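Local coordinates for protein 2-aminomuconate 6-semialdehyde dehydrogenase (Burkholderia cenocepacia, PDB 4U3W) that probably catalyses the NAD-dependent oxidation of 2-aminomuconate 6-semialdehyde to 2-aminomuconate, as a member of the aldehyde dehydrogenase family, at residues A85-F99 and A123-R137. Residues are numbered along the deposited sequence; the frame is centred on the assembly and turned at random. Where two conformers were deposited one is given.
Sequences AAWLHKIADGIEARF and ARGIANFRTFADLVR. With EDO (1,2-ethanediol), chain F.
The helical segments 85-96 and 123-137 pack antiparallel, 165° between their directions and 8.3 Å apart at the closest approach of their axes, and A85 and A133 meet at one end, CB to CB 3.9 Å. F129 is a knob among L88, I91, A92 and I95: CG2 of I91 sits over the centre of its ring in a CH-pi contact, while CG of L88 comes to the ring edge. I126 fills the next hole, its CG1 3.6 Å from CG2 of I95. In this helical layer of the aldehyde dehydrogenase fold, helix 175-188 also packs on F129 and helix 203-214 on I91 and I95. The polar flank centres on R130, whose guanidinium lies with one face on CB of A92. Its chain bends at chi2 (-142°), and NH1 donates a hydrogen bond to ND1 of H89 (3.2 Å), lying in the plane of both groups. NH1 and NH2 together grip OD1 of D93. Across the imidazole, NE2 of H89 donates to OD1 of D134 at 3.2 Å; the two in-plane bonds together fix the ring's rotation. OD1 of D134 is also bridged by NH2 of R137 (2.8 Å), while D134 and R137 exchange salt bridges with R137 and D134 of the second subunit.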
loop_
_atom_site.group_PDB
_atom_site.type_symbol
_atom_site.label_atom_id
_atom_site.label_comp_id
_atom_site.label_asym_id
_atom_site.label_seq_id
_atom_site.Cartn_x
_atom_site.Cartn_y
_atom_site.Cartn_z
ATOM N N ALA A 85 -13.080 15.433 -8.889
ATOM C CA ALA A 85 -11.940 15.534 -9.799
ATOM C C ALA A 85 -12.363 16.364 -10.986
ATOM O O ALA A 85 -11.598 17.177 -11.488
ATOM C CB ALA A 85 -11.412 14.107 -10.242
ATOM N N ALA A 86 -13.600 16.200 -11.433
ATOM C CA ALA A 86 -14.032 17.011 -12.548
ATOM C C ALA A 86 -14.117 18.505 -12.200
ATOM O O ALA A 86 -13.805 19.330 -13.043
ATOM C CB ALA A 86 -15.372 16.509 -13.086
ATOM N N TRP A 87 -14.587 18.846 -11.000
ATOM C CA TRP A 87 -14.613 20.244 -10.575
ATOM C C TRP A 87 -13.185 20.801 -10.561
ATOM O O TRP A 87 -12.923 21.901 -11.031
ATOM C CB TRP A 87 -15.260 20.383 -9.186
ATOM C CG TRP A 87 -16.785 20.470 -9.207
ATOM C CD1 TRP A 87 -17.676 19.571 -8.651
ATOM C CD2 TRP A 87 -17.592 21.512 -9.807
ATOM N NE1 TRP A 87 -18.978 19.991 -8.882
ATOM C CE2 TRP A 87 -18.949 21.180 -9.571
ATOM C CE3 TRP A 87 -17.292 22.686 -10.528
ATOM C CZ2 TRP A 87 -20.006 21.981 -10.032
ATOM C CZ3 TRP A 87 -18.343 23.502 -10.962
ATOM C CH2 TRP A 87 -19.693 23.135 -10.717
ATOM N N LEU A 88 -12.258 20.034 -10.007
ATOM C CA LEU A 88 -10.881 20.528 -9.885
ATOM C C LEU A 88 -10.206 20.771 -11.260
ATOM O O LEU A 88 -9.497 21.801 -11.462
ATOM C CB LEU A 88 -10.076 19.548 -9.017
ATOM C CG LEU A 88 -10.032 19.970 -7.525
ATOM C CD1 LEU A 88 -11.373 19.907 -6.832
ATOM C CD2 LEU A 88 -8.986 19.177 -6.734
ATOM N N HIS A 89 -10.493 19.894 -12.237
ATOM C CA HIS A 89 -9.995 20.148 -13.567
ATOM C C HIS A 89 -10.679 21.354 -14.213
ATOM O O HIS A 89 -10.042 22.085 -14.953
ATOM C CB HIS A 89 -10.161 18.908 -14.459
ATOM C CG HIS A 89 -9.062 17.905 -14.294
ATOM N ND1 HIS A 89 -7.774 18.129 -14.747
ATOM C CD2 HIS A 89 -9.057 16.675 -13.720
ATOM C CE1 HIS A 89 -7.024 17.080 -14.449
ATOM N NE2 HIS A 89 -7.779 16.183 -13.833
ATOM N N LYS A 90 -11.964 21.565 -13.948
ATOM C CA LYS A 90 -12.630 22.777 -14.468
ATOM C C LYS A 90 -11.983 24.035 -13.911
ATOM O O LYS A 90 -11.844 25.047 -14.608
ATOM C CB LYS A 90 -14.114 22.799 -14.090
ATOM C CG LYS A 90 -15.032 22.021 -15.054
ATOM C CD LYS A 90 -16.504 22.135 -14.603
ATOM C CE LYS A 90 -17.240 20.793 -14.694
ATOM N NZ LYS A 90 -17.750 20.389 -16.046
ATOM N N ILE A 91 -11.635 23.980 -12.626
ATOM C CA ILE A 91 -10.994 25.139 -11.975
ATOM C C ILE A 91 -9.629 25.361 -12.609
ATOM O O ILE A 91 -9.278 26.466 -12.991
ATOM C CB ILE A 91 -10.872 24.917 -10.443
ATOM C CG1 ILE A 91 -12.274 24.919 -9.802
ATOM C CG2 ILE A 91 -10.008 26.017 -9.795
ATOM C CD1 ILE A 91 -12.347 24.241 -8.408
ATOM N N ALA A 92 -8.878 24.273 -12.771
ATOM C CA ALA A 92 -7.578 24.370 -13.429
ATOM C C ALA A 92 -7.693 24.994 -14.813
ATOM O O ALA A 92 -6.932 25.906 -15.161
ATOM C CB ALA A 92 -6.938 22.976 -13.502
ATOM N N ASP A 93 -8.680 24.549 -15.595
ATOM C CA ASP A 93 -8.913 25.125 -16.926
ATOM C C ASP A 93 -9.225 26.619 -16.864
ATOM O O ASP A 93 -8.805 27.396 -17.732
ATOM C CB ASP A 93 -10.077 24.389 -17.631
ATOM C CG ASP A 93 -9.718 22.962 -18.040
ATOM O OD1 ASP A 93 -8.529 22.601 -17.991
ATOM O OD2 ASP A 93 -10.633 22.181 -18.370
ATOM N N GLY A 94 -10.015 27.026 -15.865
ATOM C CA GLY A 94 -10.412 28.428 -15.718
ATOM C C GLY A 94 -9.250 29.361 -15.401
ATOM O O GLY A 94 -9.239 30.531 -15.828
ATOM N N ILE A 95 -8.281 28.860 -14.648
ATOM C CA ILE A 95 -7.070 29.636 -14.344
ATOM C C ILE A 95 -6.231 29.758 -15.634
ATOM O O ILE A 95 -5.787 30.844 -16.013
ATOM C CB ILE A 95 -6.230 28.958 -13.240
ATOM C CG1 ILE A 95 -7.020 28.835 -11.914
ATOM C CG2 ILE A 95 -4.986 29.774 -12.952
ATOM C CD1 ILE A 95 -6.308 27.876 -10.881
ATOM N N GLU A 96 -6.021 28.621 -16.293
ATOM C CA GLU A 96 -5.311 28.556 -17.583
ATOM C C GLU A 96 -5.886 29.561 -18.583
ATOM O O GLU A 96 -5.160 30.233 -19.279
ATOM C CB GLU A 96 -5.408 27.127 -18.156
ATOM C CG GLU A 96 -4.094 26.451 -18.570
ATOM C CD GLU A 96 -4.205 24.910 -18.559
ATOM O OE1 GLU A 96 -5.307 24.383 -18.831
ATOM O OE2 GLU A 96 -3.198 24.220 -18.257
ATOM N N ALA A 97 -7.215 29.637 -18.652
ATOM C CA ALA A 97 -7.917 30.572 -19.553
ATOM C C ALA A 97 -7.642 32.044 -19.206
ATOM O O ALA A 97 -7.844 32.953 -20.022
ATOM C CB ALA A 97 -9.449 30.281 -19.522
ATOM N N ARG A 98 -7.197 32.297 -17.984
ATOM C CA ARG A 98 -6.837 33.641 -17.592
ATOM C C ARG A 98 -5.376 33.722 -17.148
ATOM O O ARG A 98 -5.046 34.488 -16.250
ATOM C CB ARG A 98 -7.777 34.135 -16.472
ATOM C CG ARG A 98 -9.265 34.184 -16.912
ATOM C CD ARG A 98 -10.179 34.652 -15.793
ATOM N NE ARG A 98 -9.968 36.069 -15.470
ATOM C CZ ARG A 98 -10.635 36.658 -14.484
ATOM N NH1 ARG A 98 -11.483 35.924 -13.801
ATOM N NH2 ARG A 98 -10.433 37.920 -14.163
ATOM N N PHE A 99 -4.508 32.926 -17.783
ATOM C CA PHE A 99 -3.149 32.734 -17.284
ATOM C C PHE A 99 -2.401 34.051 -17.163
ATOM O O PHE A 99 -1.798 34.336 -16.113
ATOM C CB PHE A 99 -2.391 31.725 -18.189
ATOM C CG PHE A 99 -1.007 31.350 -17.683
ATOM C CD1 PHE A 99 0.098 32.129 -17.994
ATOM C CD2 PHE A 99 -0.798 30.161 -16.991
ATOM C CE1 PHE A 99 1.400 31.751 -17.573
ATOM C CE2 PHE A 99 0.505 29.781 -16.560
ATOM C CZ PHE A 99 1.580 30.582 -16.830
ATOM N N ALA A 123 2.011 28.411 -13.075
ATOM C CA ALA A 123 2.000 27.068 -13.650
ATOM C C ALA A 123 1.837 25.970 -12.582
ATOM O O ALA A 123 1.051 25.025 -12.759
ATOM C CB ALA A 123 3.308 26.837 -14.513
ATOM N N ARG A 124 2.555 26.084 -11.465
ATOM C CA ARG A 124 2.444 25.083 -10.413
ATOM C C ARG A 124 1.137 25.220 -9.653
ATOM O O ARG A 124 0.585 24.232 -9.159
ATOM C CB ARG A 124 3.630 25.176 -9.455
ATOM N N GLY A 125 0.633 26.445 -9.573
ATOM C CA GLY A 125 -0.690 26.707 -9.020
ATOM C C GLY A 125 -1.744 25.872 -9.749
ATOM O O GLY A 125 -2.624 25.260 -9.109
ATOM N N ILE A 126 -1.662 25.843 -11.085
ATOM C CA ILE A 126 -2.593 25.064 -11.902
ATOM C C ILE A 126 -2.364 23.590 -11.667
ATOM O O ILE A 126 -3.332 22.823 -11.481
ATOM C CB ILE A 126 -2.443 25.444 -13.401
ATOM C CG1 ILE A 126 -2.898 26.888 -13.551
ATOM C CG2 ILE A 126 -3.212 24.442 -14.343
ATOM C CD1 ILE A 126 -2.505 27.603 -14.801
ATOM N N ALA A 127 -1.088 23.182 -11.624
ATOM C CA ALA A 127 -0.747 21.761 -11.461
ATOM C C ALA A 127 -1.242 21.137 -10.136
ATOM O O ALA A 127 -1.529 19.908 -10.076
ATOM C CB ALA A 127 0.804 21.577 -11.604
ATOM N N ASN A 128 -1.330 21.952 -9.077
ATOM C CA ASN A 128 -1.871 21.488 -7.792
ATOM C C ASN A 128 -3.285 20.967 -7.963
ATOM O O ASN A 128 -3.611 19.900 -7.427
ATOM C CB ASN A 128 -1.891 22.596 -6.736
ATOM C CG ASN A 128 -0.515 22.839 -6.117
ATOM O OD1 ASN A 128 0.317 21.933 -6.067
ATOM N ND2 ASN A 128 -0.253 24.092 -5.683
ATOM N N PHE A 129 -4.110 21.707 -8.718
ATOM C CA PHE A 129 -5.497 21.256 -8.932
ATOM C C PHE A 129 -5.525 19.930 -9.740
ATOM O O PHE A 129 -6.247 19.001 -9.349
ATOM C CB PHE A 129 -6.329 22.341 -9.616
ATOM C CG PHE A 129 -6.781 23.425 -8.651
ATOM C CD1 PHE A 129 -7.848 23.210 -7.792
ATOM C CD2 PHE A 129 -6.097 24.629 -8.578
ATOM C CE1 PHE A 129 -8.229 24.205 -6.876
ATOM C CE2 PHE A 129 -6.516 25.630 -7.664
ATOM C CZ PHE A 129 -7.566 25.389 -6.830
ATOM N N ARG A 130 -4.707 19.825 -10.802
ATOM C CA ARG A 130 -4.745 18.612 -11.655
ATOM C C ARG A 130 -4.208 17.405 -10.906
ATOM O O ARG A 130 -4.715 16.280 -11.047
ATOM C CB ARG A 130 -3.946 18.822 -12.957
ATOM C CG ARG A 130 -4.447 20.045 -13.716
ATOM C CD ARG A 130 -4.445 19.811 -15.205
ATOM N NE ARG A 130 -4.587 21.035 -15.963
ATOM C CZ ARG A 130 -5.747 21.475 -16.442
ATOM N NH1 ARG A 130 -6.882 20.780 -16.219
ATOM N NH2 ARG A 130 -5.770 22.590 -17.167
ATOM N N THR A 131 -3.188 17.641 -10.091
ATOM C CA THR A 131 -2.596 16.564 -9.334
ATOM C C THR A 131 -3.535 15.936 -8.338
ATOM O O THR A 131 -3.674 14.714 -8.263
ATOM C CB THR A 131 -1.345 17.056 -8.594
ATOM O OG1 THR A 131 -0.326 17.238 -9.558
ATOM C CG2 THR A 131 -0.865 16.011 -7.575
ATOM N N PHE A 132 -4.174 16.757 -7.520
ATOM C CA PHE A 132 -5.076 16.191 -6.554
ATOM C C PHE A 132 -6.350 15.688 -7.191
ATOM O O PHE A 132 -6.979 14.798 -6.640
ATOM C CB PHE A 132 -5.389 17.203 -5.422
ATOM C CG PHE A 132 -4.221 17.383 -4.479
ATOM C CD1 PHE A 132 -3.870 16.364 -3.608
ATOM C CD2 PHE A 132 -3.409 18.498 -4.563
ATOM C CE1 PHE A 132 -2.743 16.496 -2.775
ATOM C CE2 PHE A 132 -2.293 18.635 -3.743
ATOM C CZ PHE A 132 -1.975 17.634 -2.842
ATOM N N ALA A 133 -6.743 16.226 -8.331
ATOM C CA ALA A 133 -7.865 15.613 -9.059
ATOM C C ALA A 133 -7.506 14.174 -9.426
ATOM O O ALA A 133 -8.277 13.267 -9.187
ATOM C CB ALA A 133 -8.227 16.417 -10.287
ATOM N N ASP A 134 -6.330 13.936 -9.986
ATOM C CA ASP A 134 -5.960 12.557 -10.320
ATOM C C ASP A 134 -5.756 11.643 -9.089
ATOM O O ASP A 134 -6.147 10.474 -9.102
ATOM C CB ASP A 134 -4.724 12.586 -11.202
ATOM C CG ASP A 134 -4.984 13.354 -12.504
ATOM O OD1 ASP A 134 -6.176 13.529 -12.888
ATOM O OD2 ASP A 134 -4.016 13.838 -13.104
ATOM N N LEU A 135 -5.163 12.151 -8.015
ATOM C CA LEU A 135 -5.024 11.311 -6.824
ATOM C C LEU A 135 -6.379 10.836 -6.249
ATOM O O LEU A 135 -6.533 9.662 -5.881
ATOM C CB LEU A 135 -4.227 12.049 -5.729
ATOM C CG LEU A 135 -2.711 12.159 -6.063
ATOM C CD1 LEU A 135 -1.959 13.099 -5.112
ATOM C CD2 LEU A 135 -2.001 10.782 -6.105
ATOM N N VAL A 136 -7.369 11.701 -6.167
ATOM C CA VAL A 136 -8.611 11.322 -5.498
ATOM C C VAL A 136 -9.353 10.324 -6.391
ATOM O O VAL A 136 -10.037 9.450 -5.893
ATOM C CB VAL A 136 -9.508 12.562 -5.154
ATOM C CG1 VAL A 136 -10.528 12.849 -6.237
ATOM C CG2 VAL A 136 -10.212 12.347 -3.834
ATOM N N ARG A 137 -9.167 10.446 -7.712
ATOM C CA ARG A 137 -9.903 9.574 -8.617
ATOM C C ARG A 137 -9.406 8.134 -8.496
ATOM O O ARG A 137 -10.170 7.187 -8.644
ATOM C CB ARG A 137 -9.798 10.070 -10.061
ATOM C CG ARG A 137 -11.150 10.037 -10.744
ATOM C CD ARG A 137 -11.167 10.356 -12.237
ATOM N NE ARG A 137 -10.561 11.632 -12.614
ATOM C CZ ARG A 137 -9.308 11.781 -13.029
ATOM N NH1 ARG A 137 -8.498 10.726 -13.098
ATOM N NH2 ARG A 137 -8.855 12.986 -13.373
HETATM C C1 EDO F . -0.030 24.206 -16.030
HETATM O O1 EDO F . 0.657 23.871 -14.820
HETATM C C2 EDO F . 0.324 25.648 -16.382
HETATM O O2 EDO F . -0.155 25.970 -17.691
HETATM O O HOH W 1 -2.485 22.170 -16.916
#